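Local coordinates for major capsid protein (Norovirus Hu/GI.7/TCH-060/USA/2003, PDB 4P25) that forms the outer, protruding part of the norovirus capsid and binds histo-blood group antigen glycans such as LeY, probably serving in attachment to host cells, at residues A[9-14]-A[228-233]; A[37-42]-A[192-197]; A[201-206]-A[265-270]; A[243-248]-A[284-289]. One frame throughout, in Å; residues are numbered along the deposited sequence.

Contact 1: A[9-14]-A[228-233]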
# COMPACT_ATOMS: atom_id res chain seq x y z
N THR A 9 -3.59 -14.24 15.63
CA THR A 9 -4.44 -13.07 15.70
C THR A 9 -4.72 -12.63 14.27
O THR A 9 -4.09 -13.12 13.33
CB THR A 9 -3.78 -11.91 16.47
OG1 THR A 9 -2.54 -11.55 15.84
CG2 THR A 9 -3.51 -12.30 17.93
N VAL A 10 -5.67 -11.72 14.11
CA VAL A 10 -5.89 -11.06 12.83
C VAL A 10 -5.73 -9.56 13.07
O VAL A 10 -5.76 -9.13 14.23
CB VAL A 10 -7.28 -11.39 12.25
CG1 VAL A 10 -7.37 -12.87 11.90
CG2 VAL A 10 -8.39 -10.99 13.21
N PRO A 11 -5.51 -8.78 12.00
CA PRO A 11 -5.24 -7.35 12.18
C PRO A 11 -6.28 -6.58 13.00
O PRO A 11 -7.47 -6.63 12.69
CB PRO A 11 -5.20 -6.82 10.75
CG PRO A 11 -4.67 -7.96 9.97
CD PRO A 11 -5.30 -9.19 10.60
N ASN A 12 -5.82 -5.89 14.04
CA ASN A 12 -6.66 -5.02 14.85
C ASN A 12 -6.80 -3.66 14.16
O ASN A 12 -6.29 -2.64 14.64
CB ASN A 12 -6.06 -4.88 16.25
CG ASN A 12 -6.86 -3.95 17.14
OD1 ASN A 12 -8.07 -3.80 16.98
ND2 ASN A 12 -6.18 -3.31 18.09
N ILE A 13 -7.45 -3.68 13.00
CA ILE A 13 -7.60 -2.51 12.14
C ILE A 13 -9.00 -2.56 11.54
O ILE A 13 -9.42 -3.61 11.06
CB ILE A 13 -6.58 -2.56 10.97
CG1 ILE A 13 -5.14 -2.53 11.49
CG2 ILE A 13 -6.82 -1.41 10.01
CD1 ILE A 13 -4.09 -2.77 10.41
N PRO A 14 -9.73 -1.43 11.57
CA PRO A 14 -11.08 -1.45 11.00
C PRO A 14 -11.04 -1.73 9.51
O PRO A 14 -10.06 -1.36 8.84
CB PRO A 14 -11.60 -0.03 11.26
CG PRO A 14 -10.73 0.51 12.34
CD PRO A 14 -9.39 -0.12 12.14
N VAL A 228 -2.71 -10.66 4.88
CA VAL A 228 -1.60 -11.39 4.30
C VAL A 228 -0.28 -11.10 5.03
O VAL A 228 0.41 -12.03 5.45
CB VAL A 228 -1.44 -11.06 2.80
CG1 VAL A 228 -0.17 -11.69 2.25
CG2 VAL A 228 -2.65 -11.56 2.02
N SER A 229 0.07 -9.83 5.18
CA SER A 229 1.32 -9.51 5.86
C SER A 229 1.30 -9.94 7.33
O SER A 229 2.32 -10.35 7.87
CB SER A 229 1.70 -8.03 5.71
OG SER A 229 0.70 -7.17 6.20
N HIS A 230 0.13 -9.87 7.96
CA HIS A 230 -0.02 -10.34 9.34
C HIS A 230 0.33 -11.83 9.45
O HIS A 230 1.10 -12.22 10.33
CB HIS A 230 -1.46 -10.11 9.81
CG HIS A 230 -1.64 -10.19 11.29
ND1 HIS A 230 -1.36 -9.13 12.13
CD2 HIS A 230 -2.11 -11.18 12.09
CE1 HIS A 230 -1.63 -9.47 13.38
NE2 HIS A 230 -2.09 -10.71 13.38
N PHE A 231 -0.20 -12.64 8.55
CA PHE A 231 0.07 -14.08 8.58
C PHE A 231 1.53 -14.39 8.29
O PHE A 231 2.13 -15.24 8.95
CB PHE A 231 -0.85 -14.84 7.61
CG PHE A 231 -2.31 -14.67 7.89
CD1 PHE A 231 -2.77 -14.38 9.17
CD2 PHE A 231 -3.24 -14.78 6.87
CE1 PHE A 231 -4.12 -14.21 9.42
CE2 PHE A 231 -4.60 -14.61 7.11
CZ PHE A 231 -5.03 -14.33 8.39
N VAL A 232 2.10 -13.71 7.30
CA VAL A 232 3.51 -13.88 6.95
C VAL A 232 4.41 -13.53 8.13
O VAL A 232 5.34 -14.26 8.46
CB VAL A 232 3.90 -13.00 5.74
CG1 VAL A 232 5.41 -12.95 5.57
CG2 VAL A 232 3.23 -13.51 4.48
N GLU A 233 4.09 -12.41 8.77
CA GLU A 233 4.85 -11.89 9.90
C GLU A 233 4.78 -12.82 11.12
O GLU A 233 5.79 -13.12 11.76
CB GLU A 233 4.30 -10.50 10.25
CG GLU A 233 5.20 -9.62 11.07
CD GLU A 233 4.94 -9.74 12.56
OE1 GLU A 233 3.82 -10.14 12.94
OE2 GLU A 233 5.86 -9.44 13.34

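Contact 2: A[37-42]-A[192-197]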
# COMPACT_ATOMS: atom_id res chain seq x y z
N ASN A 37 -22.32 -20.33 -5.17
CA ASN A 37 -21.49 -21.47 -5.53
C ASN A 37 -20.33 -21.08 -6.45
O ASN A 37 -19.53 -21.94 -6.84
CB ASN A 37 -22.32 -22.55 -6.21
CG ASN A 37 -23.47 -23.02 -5.35
OD1 ASN A 37 -24.63 -22.96 -5.75
ND2 ASN A 37 -23.16 -23.49 -4.15
N GLN A 38 -20.23 -19.80 -6.79
CA GLN A 38 -19.17 -19.33 -7.67
C GLN A 38 -17.78 -19.64 -7.12
O GLN A 38 -17.48 -19.35 -5.96
CB GLN A 38 -19.30 -17.83 -7.96
CG GLN A 38 -18.17 -17.27 -8.83
CD GLN A 38 -18.39 -15.83 -9.27
OE1 GLN A 38 -19.33 -15.17 -8.84
NE2 GLN A 38 -17.51 -15.35 -10.14
N VAL A 39 -16.95 -20.25 -7.96
CA VAL A 39 -15.56 -20.56 -7.61
C VAL A 39 -14.65 -19.46 -8.14
O VAL A 39 -14.81 -19.01 -9.27
CB VAL A 39 -15.13 -21.91 -8.24
CG1 VAL A 39 -13.66 -22.18 -7.99
CG2 VAL A 39 -15.98 -23.05 -7.70
N VAL A 40 -13.70 -19.02 -7.32
CA VAL A 40 -12.69 -18.06 -7.77
C VAL A 40 -11.29 -18.64 -7.65
O VAL A 40 -11.08 -19.65 -6.97
CB VAL A 40 -12.77 -16.71 -7.01
CG1 VAL A 40 -14.14 -16.06 -7.21
CG2 VAL A 40 -12.44 -16.89 -5.52
N GLN A 41 -10.34 -18.02 -8.32
CA GLN A 41 -8.97 -18.51 -8.29
C GLN A 41 -7.98 -17.35 -8.33
O GLN A 41 -6.99 -17.39 -9.08
CB GLN A 41 -8.71 -19.49 -9.44
CG GLN A 41 -7.50 -20.37 -9.19
CD GLN A 41 -7.16 -21.28 -10.36
OE1 GLN A 41 -7.86 -21.31 -11.37
NE2 GLN A 41 -6.07 -22.02 -10.21
N PHE A 42 -8.25 -16.32 -7.54
CA PHE A 42 -7.39 -15.15 -7.48
C PHE A 42 -5.95 -15.57 -7.19
O PHE A 42 -5.72 -16.52 -6.43
CB PHE A 42 -7.89 -14.17 -6.40
CG PHE A 42 -9.33 -13.74 -6.58
CD1 PHE A 42 -9.91 -13.69 -7.83
CD2 PHE A 42 -10.09 -13.38 -5.47
CE1 PHE A 42 -11.24 -13.29 -7.99
CE2 PHE A 42 -11.41 -12.98 -5.62
CZ PHE A 42 -11.98 -12.94 -6.88
N PRO A 192 -8.05 -23.08 -6.78
CA PRO A 192 -9.37 -22.45 -6.68
C PRO A 192 -9.86 -22.46 -5.24
O PRO A 192 -9.47 -23.32 -4.45
CB PRO A 192 -10.26 -23.37 -7.53
CG PRO A 192 -9.32 -24.14 -8.40
CD PRO A 192 -8.07 -24.29 -7.61
N ILE A 193 -10.69 -21.49 -4.91
CA ILE A 193 -11.33 -21.44 -3.60
C ILE A 193 -12.76 -21.90 -3.78
O ILE A 193 -13.55 -21.25 -4.48
CB ILE A 193 -11.29 -20.01 -3.02
CG1 ILE A 193 -9.84 -19.57 -2.82
CG2 ILE A 193 -12.05 -19.95 -1.70
CD1 ILE A 193 -9.69 -18.13 -2.37
N PHE A 194 -13.09 -23.03 -3.17
CA PHE A 194 -14.43 -23.59 -3.26
C PHE A 194 -15.24 -23.22 -2.03
O PHE A 194 -14.78 -23.39 -0.90
CB PHE A 194 -14.37 -25.11 -3.38
CG PHE A 194 -13.73 -25.60 -4.65
CD1 PHE A 194 -14.45 -25.65 -5.83
CD2 PHE A 194 -12.40 -26.00 -4.66
CE1 PHE A 194 -13.87 -26.10 -7.00
CE2 PHE A 194 -11.81 -26.45 -5.83
CZ PHE A 194 -12.55 -26.50 -7.00
N PRO A 195 -16.46 -22.70 -2.25
CA PRO A 195 -17.40 -22.48 -1.14
C PRO A 195 -17.58 -23.80 -0.40
O PRO A 195 -17.83 -24.81 -1.02
CB PRO A 195 -18.70 -22.11 -1.88
CG PRO A 195 -18.23 -21.48 -3.16
CD PRO A 195 -16.99 -22.24 -3.55
N PRO A 196 -17.40 -23.78 0.94
CA PRO A 196 -17.46 -25.06 1.65
C PRO A 196 -18.87 -25.58 1.79
O PRO A 196 -19.07 -26.66 2.37
CB PRO A 196 -16.87 -24.71 3.03
CG PRO A 196 -17.16 -23.27 3.20
CD PRO A 196 -17.05 -22.64 1.83
N GLY A 197 -19.85 -24.85 1.27
CA GLY A 197 -21.23 -25.28 1.30
C GLY A 197 -21.81 -25.27 2.69
O GLY A 197 -21.26 -24.63 3.60

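Contact 3: A[201-206]-A[265-270]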
# COMPACT_ATOMS: atom_id res chain seq x y z
N ALA A 201 -20.84 -19.00 2.63
CA ALA A 201 -20.49 -18.30 1.41
C ALA A 201 -19.18 -17.57 1.62
O ALA A 201 -18.94 -17.03 2.70
CB ALA A 201 -21.59 -17.32 1.03
N ILE A 202 -18.33 -17.56 0.60
CA ILE A 202 -17.06 -16.84 0.66
C ILE A 202 -17.32 -15.35 0.79
O ILE A 202 -18.21 -14.80 0.14
CB ILE A 202 -16.23 -17.10 -0.60
CG1 ILE A 202 -15.92 -18.60 -0.73
CG2 ILE A 202 -14.93 -16.30 -0.57
CD1 ILE A 202 -15.51 -19.02 -2.10
N VAL A 203 -16.55 -14.70 1.66
CA VAL A 203 -16.65 -13.26 1.83
C VAL A 203 -15.65 -12.56 0.92
O VAL A 203 -14.45 -12.86 0.94
CB VAL A 203 -16.41 -12.85 3.29
CG1 VAL A 203 -16.39 -11.33 3.41
CG2 VAL A 203 -17.48 -13.45 4.18
N TYR A 204 -16.15 -11.63 0.11
CA TYR A 204 -15.31 -10.86 -0.80
C TYR A 204 -15.21 -9.43 -0.32
O TYR A 204 -16.21 -8.82 0.06
CB TYR A 204 -15.86 -10.92 -2.23
CG TYR A 204 -15.88 -12.33 -2.76
CD1 TYR A 204 -14.73 -12.90 -3.29
CD2 TYR A 204 -17.03 -13.10 -2.69
CE1 TYR A 204 -14.73 -14.20 -3.76
CE2 TYR A 204 -17.04 -14.40 -3.16
CZ TYR A 204 -15.89 -14.94 -3.69
OH TYR A 204 -15.89 -16.23 -4.16
N PHE A 205 -13.99 -8.92 -0.34
CA PHE A 205 -13.72 -7.56 0.10
C PHE A 205 -13.58 -6.69 -1.14
O PHE A 205 -12.74 -6.96 -2.01
CB PHE A 205 -12.46 -7.56 0.97
CG PHE A 205 -12.58 -8.47 2.17
CD1 PHE A 205 -13.18 -8.01 3.33
CD2 PHE A 205 -12.14 -9.78 2.11
CE1 PHE A 205 -13.32 -8.85 4.44
CE2 PHE A 205 -12.28 -10.63 3.21
CZ PHE A 205 -12.86 -10.16 4.37
N MET A 206 -14.43 -5.67 -1.24
CA MET A 206 -14.62 -4.92 -2.47
C MET A 206 -13.98 -3.53 -2.42
O MET A 206 -14.02 -2.87 -1.38
CB MET A 206 -16.12 -4.74 -2.77
CG MET A 206 -16.94 -6.03 -2.73
SD MET A 206 -16.35 -7.34 -3.82
CE MET A 206 -16.55 -6.58 -5.43
N GLY A 265 -6.65 -19.84 3.78
CA GLY A 265 -6.60 -18.39 3.65
C GLY A 265 -7.76 -17.75 2.93
O GLY A 265 -7.58 -17.05 1.94
N PHE A 266 -8.97 -18.00 3.42
CA PHE A 266 -10.14 -17.28 2.97
C PHE A 266 -11.16 -17.24 4.10
O PHE A 266 -11.00 -17.94 5.09
CB PHE A 266 -10.74 -17.89 1.69
CG PHE A 266 -11.22 -19.31 1.86
CD1 PHE A 266 -10.35 -20.37 1.67
CD2 PHE A 266 -12.53 -19.58 2.20
CE1 PHE A 266 -10.77 -21.68 1.82
CE2 PHE A 266 -12.97 -20.89 2.36
CZ PHE A 266 -12.09 -21.94 2.16
N ILE A 267 -12.17 -16.40 3.95
CA ILE A 267 -13.14 -16.14 5.01
C ILE A 267 -14.55 -16.43 4.51
O ILE A 267 -14.88 -16.11 3.37
CB ILE A 267 -13.02 -14.68 5.50
CG1 ILE A 267 -11.64 -14.45 6.13
CG2 ILE A 267 -14.14 -14.34 6.47
CD1 ILE A 267 -11.33 -13.00 6.42
N THR A 268 -15.37 -17.04 5.36
CA THR A 268 -16.77 -17.29 5.02
C THR A 268 -17.70 -16.76 6.09
O THR A 268 -17.28 -16.45 7.21
CB THR A 268 -17.07 -18.79 4.85
OG1 THR A 268 -16.95 -19.45 6.11
CG2 THR A 268 -16.13 -19.43 3.83
N CYS A 269 -18.98 -16.68 5.73
CA CYS A 269 -20.04 -16.37 6.67
C CYS A 269 -21.25 -17.15 6.20
O CYS A 269 -21.23 -17.76 5.14
CB CYS A 269 -20.37 -14.88 6.66
SG CYS A 269 -21.16 -14.28 5.12
N VAL A 270 -22.31 -17.14 7.01
CA VAL A 270 -23.60 -17.61 6.53
C VAL A 270 -24.44 -16.36 6.31
O VAL A 270 -24.89 -15.72 7.27
CB VAL A 270 -24.30 -18.56 7.53
CG1 VAL A 270 -25.71 -18.88 7.04
CG2 VAL A 270 -23.50 -19.85 7.68
O HOH W 1 -12.45 -14.72 1.70

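Contact 4: A[243-248]-A[284-289]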
# COMPACT_ATOMS: atom_id res chain seq x y z
N ALA A 243 -10.68 -20.83 12.08
CA ALA A 243 -10.62 -19.82 13.12
C ALA A 243 -11.91 -19.02 13.12
O ALA A 243 -12.28 -18.41 12.11
CB ALA A 243 -9.42 -18.90 12.93
N LEU A 244 -12.62 -19.04 14.24
CA LEU A 244 -13.83 -18.26 14.39
C LEU A 244 -13.47 -16.82 14.70
O LEU A 244 -12.75 -16.54 15.66
CB LEU A 244 -14.71 -18.83 15.52
CG LEU A 244 -16.00 -18.07 15.81
CD1 LEU A 244 -16.98 -18.17 14.65
CD2 LEU A 244 -16.63 -18.56 17.11
N LEU A 245 -13.95 -15.90 13.87
CA LEU A 245 -13.70 -14.47 14.08
C LEU A 245 -15.00 -13.77 14.43
O LEU A 245 -16.07 -14.17 13.97
CB LEU A 245 -13.15 -13.83 12.81
CG LEU A 245 -11.96 -14.44 12.10
CD1 LEU A 245 -11.62 -13.60 10.88
CD2 LEU A 245 -10.76 -14.57 13.03
N HIS A 246 -14.89 -12.72 15.22
CA HIS A 246 -16.00 -11.81 15.44
C HIS A 246 -15.69 -10.49 14.74
O HIS A 246 -14.55 -10.04 14.73
CB HIS A 246 -16.20 -11.57 16.94
CG HIS A 246 -16.67 -12.78 17.69
ND1 HIS A 246 -16.54 -12.89 19.06
CD2 HIS A 246 -17.28 -13.91 17.27
CE1 HIS A 246 -17.04 -14.05 19.45
NE2 HIS A 246 -17.50 -14.69 18.39
N TYR A 247 -16.72 -9.88 14.15
CA TYR A 247 -16.58 -8.58 13.52
C TYR A 247 -17.20 -7.55 14.47
O TYR A 247 -18.42 -7.53 14.66
CB TYR A 247 -17.28 -8.60 12.16
CG TYR A 247 -17.15 -7.35 11.31
CD1 TYR A 247 -15.93 -6.99 10.74
CD2 TYR A 247 -18.26 -6.56 11.04
CE1 TYR A 247 -15.83 -5.85 9.94
CE2 TYR A 247 -18.17 -5.44 10.25
CZ TYR A 247 -16.95 -5.08 9.70
OH TYR A 247 -16.87 -3.96 8.91
N VAL A 248 -16.35 -6.71 15.05
CA VAL A 248 -16.74 -5.89 16.19
C VAL A 248 -16.81 -4.40 15.86
O VAL A 248 -15.93 -3.86 15.18
CB VAL A 248 -15.74 -6.11 17.36
CG1 VAL A 248 -16.16 -5.32 18.60
CG2 VAL A 248 -15.61 -7.59 17.68
N GLY A 284 -15.93 -2.02 11.02
CA GLY A 284 -15.74 -2.99 12.08
C GLY A 284 -14.36 -3.59 12.09
O GLY A 284 -13.62 -3.49 11.10
N VAL A 285 -13.99 -4.22 13.19
CA VAL A 285 -12.69 -4.86 13.34
C VAL A 285 -12.85 -6.36 13.52
O VAL A 285 -13.63 -6.81 14.37
CB VAL A 285 -11.94 -4.28 14.57
CG1 VAL A 285 -10.60 -4.99 14.77
CG2 VAL A 285 -11.74 -2.77 14.41
N PHE A 286 -12.13 -7.15 12.73
CA PHE A 286 -12.12 -8.60 12.94
C PHE A 286 -11.25 -8.95 14.14
O PHE A 286 -10.14 -8.43 14.30
CB PHE A 286 -11.63 -9.36 11.71
CG PHE A 286 -12.57 -9.31 10.55
CD1 PHE A 286 -13.64 -10.19 10.46
CD2 PHE A 286 -12.38 -8.39 9.53
CE1 PHE A 286 -14.51 -10.15 9.38
CE2 PHE A 286 -13.24 -8.35 8.45
CZ PHE A 286 -14.30 -9.22 8.37
N VAL A 287 -11.76 -9.84 14.98
CA VAL A 287 -11.05 -10.28 16.17
C VAL A 287 -11.11 -11.80 16.26
O VAL A 287 -12.19 -12.38 16.18
CB VAL A 287 -11.67 -9.67 17.44
CG1 VAL A 287 -10.92 -10.13 18.69
CG2 VAL A 287 -11.69 -8.15 17.36
N PHE A 288 -9.96 -12.44 16.43
CA PHE A 288 -9.93 -13.89 16.63
C PHE A 288 -10.63 -14.26 17.93
O PHE A 288 -10.32 -13.71 18.99
CB PHE A 288 -8.49 -14.41 16.65
CG PHE A 288 -8.37 -15.87 17.02
CD1 PHE A 288 -8.44 -16.85 16.04
CD2 PHE A 288 -8.19 -16.26 18.34
CE1 PHE A 288 -8.34 -18.19 16.37
CE2 PHE A 288 -8.08 -17.60 18.68
CZ PHE A 288 -8.15 -18.57 17.69
N SER A 289 -11.55 -15.21 17.86
CA SER A 289 -12.26 -15.65 19.05
C SER A 289 -11.80 -17.03 19.54
O SER A 289 -11.41 -17.17 20.70
CB SER A 289 -13.77 -15.65 18.82
OG SER A 289 -14.45 -15.94 20.02

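Contact 1: A[9-14]-A[228-233]
The imidazole of H230 lies against the ring edge of P11, with P11 CD 4.1 Å from the centroid of the H230 ring, a CH-pi contact 21° off the ring normal. P11 CG stands by the CB and CG of H230, and the V10-P11 peptide extends the cover of the same face, P11 N sitting over the ring centre and V10 C nearer the rim. H230 leaves its helix with CG anti to the backbone N (chi1 -163°), which carries the ring away from the helix and across to the 9-14 segment. Its far nitrogen meets a hydroxyl: T9 OG1 lies in the plane of the imidazole at its edge, 2.6 Å from H230 NE2, in a hydrogen bond whose proton could come from either partner. The two side chains cross at about a right angle. The next helix residue, F231, turns the edge of its ring to V10, F231 CE1 being 4.3 Å from V10 CG1. T9 N is held by Q234 of the same helix, 225-234, and V10 also packs on F227, so the N-terminal strip clings to several points of one helix. At the dimer interface the second subunit takes part: N12 ND2 bonds to the backbone O of E233 of the second subunit, and that residue also packs on H230. The chemistry is thus mixed, an apolar contact over one imidazole face and a short polar bond at its rim, which together would limit both the tilt and the rotation of H230 where the N-terminal strip, the helix and the neighbouring subunit converge.

Contact 2: A[37-42]-A[192-197]
Residues V40 and I193 form an isolated antiparallel bridge, the two segments running 155° apart, with I193 N giving V40 O a nearly straight hydrogen bond (2.8 Å, 170° at the hydrogen). P192 CA adds a CA-H...O contact to the same oxygen, V40 O, at 3.3 Å. The bridge stops there: V40 N and I193 O are buried with no partner in the model. V39 touches the other segment through both methyls. Its CG1, anti to the backbone N, lies beside P192, 3.6 Å from P192 CB, while CG2 reaches obliquely to the F194 ring, 3.5 Å from F194 CD1. At one end the P195 ring turns to the backbone, P195 CG lying 3.6 Å from Q38 O. At the other, Q41 stretches its chain alongside P192, and its amide NE2 is tied to A190 O. V40 and I193 meet more loosely, V40 CG2 to I193 CB at 4.2 Å, and continue inward onto Y204 and onto I202 and F266. Such a single bridge, flanked by prolines, is loop-on-loop packing: it joins an early loop, between strands 29-31 and 66-73, to the loop between strands 154-163 and 201-208, consistent with a P1 subdomain assembled from both ends of the sequence.

Contact 3: A[201-206]-A[265-270]
I267, V203 and A201 carry most of this buried join, an antiparallel beta pair between strand 266-269 and the start of strand 201-208. A201 makes the regular part: it is the hydrogen-bonded partner of C269, with A201 N to C269 O at 2.8 Å and C269 N to A201 O at 3.1 Å. I202 and T268 follow as a non-hydrogen-bonded pair whose side chains diverge; the T268 hydroxyl is taken by E200. V203 then points at the opposing strand. Its N gives a straight bond to I267 O (172° at the hydrogen), and its CG2, anti to the carbonyl carbon, wedges between two side chains, 4.1 Å from I267 CG2 and 3.9 Å from C269 SG. The other end of I267 goes to F205, I267 CD1 meeting the ring edge 3.8 Å from F205 CZ at about a right angle between the side chains. Beyond, V203 and F205 pack on M30, and I267 on L261, tying strands 29-31 and 255-262 into the same curled sheet. Opposite V203 the strands part on one side only: V203 N bonds directly, while V203 O and I267 N are bridged by a water that accepts from I267 N at 2.8 Å and lies 2.8 Å from V203 O, to which it can donate.

Contact 4: A[243-248]-A[284-289]
Y247 and F286 meet edge to face: Y247 CD1 stands over the centre of the F286 ring, 3.6 Å from F286 CZ, with the planes at 51°. Y247 CG lies anti to the backbone N (chi1 -176°), which swings the phenol along the sheet to G284. There G284 CA, with no side chain to hold the ring off, sits over its face 3.8 Å from the Y247 centroid, and G284 N donates to Y247 OH at 3.0 Å. L245 brackets the same face of the sheet, CD1 4.0 Å from F286 CD1 and CD2 against the F288 backbone. Past it, A243 CB touches the edge of the F288 ring, 3.7 Å from F288 CE1. On the other face V248 CG2 meets V287 CG2, and beside H246 there S289 CB lies over the imidazole in a CH-pi contact, 3.8 Å from the H246 ring centroid. These placements follow from the backbone register: H246 with V287 and V248 with V285 are hydrogen-bonded pairs, alternating with L245-F288 and Y247-F286, and S289 N adds a bond to L244 O. Further out, P281 O takes a second bond at Y247 OH, while F259 of strand 255-262 turns edge-to-face with F286. The strands, 145° apart in direction, form a twisted antiparallel pair with one aromatic-rich, largely buried face, part of the curled sheet with strands 201-208 and 266-269, consistent with a P1 subdomain.

In the fold
Contacts 3 and 4 belong to one curled antiparallel sheet and meet through aromatic rings, F205 CE1 lying 4.0 Å from F286 CE2. The other two rest on it from separate places. Contact 1 lays the N-terminal strip on contact 4, where V10 CG2 comes within 3.3 Å of F286 O. Contact 2 leans on contact 3, with I193 CG2 3.6 Å from I202 CD1. Contacts 1 and 2 do not touch, their centres being about 23 Å apart. None of the segments contributes to the glycan pocket, whose residues D108, H110, R127 and W161 lie on strands of the separate six-stranded sheet, others on loops; V212 and S213 follow strand 201-208 of contact 3.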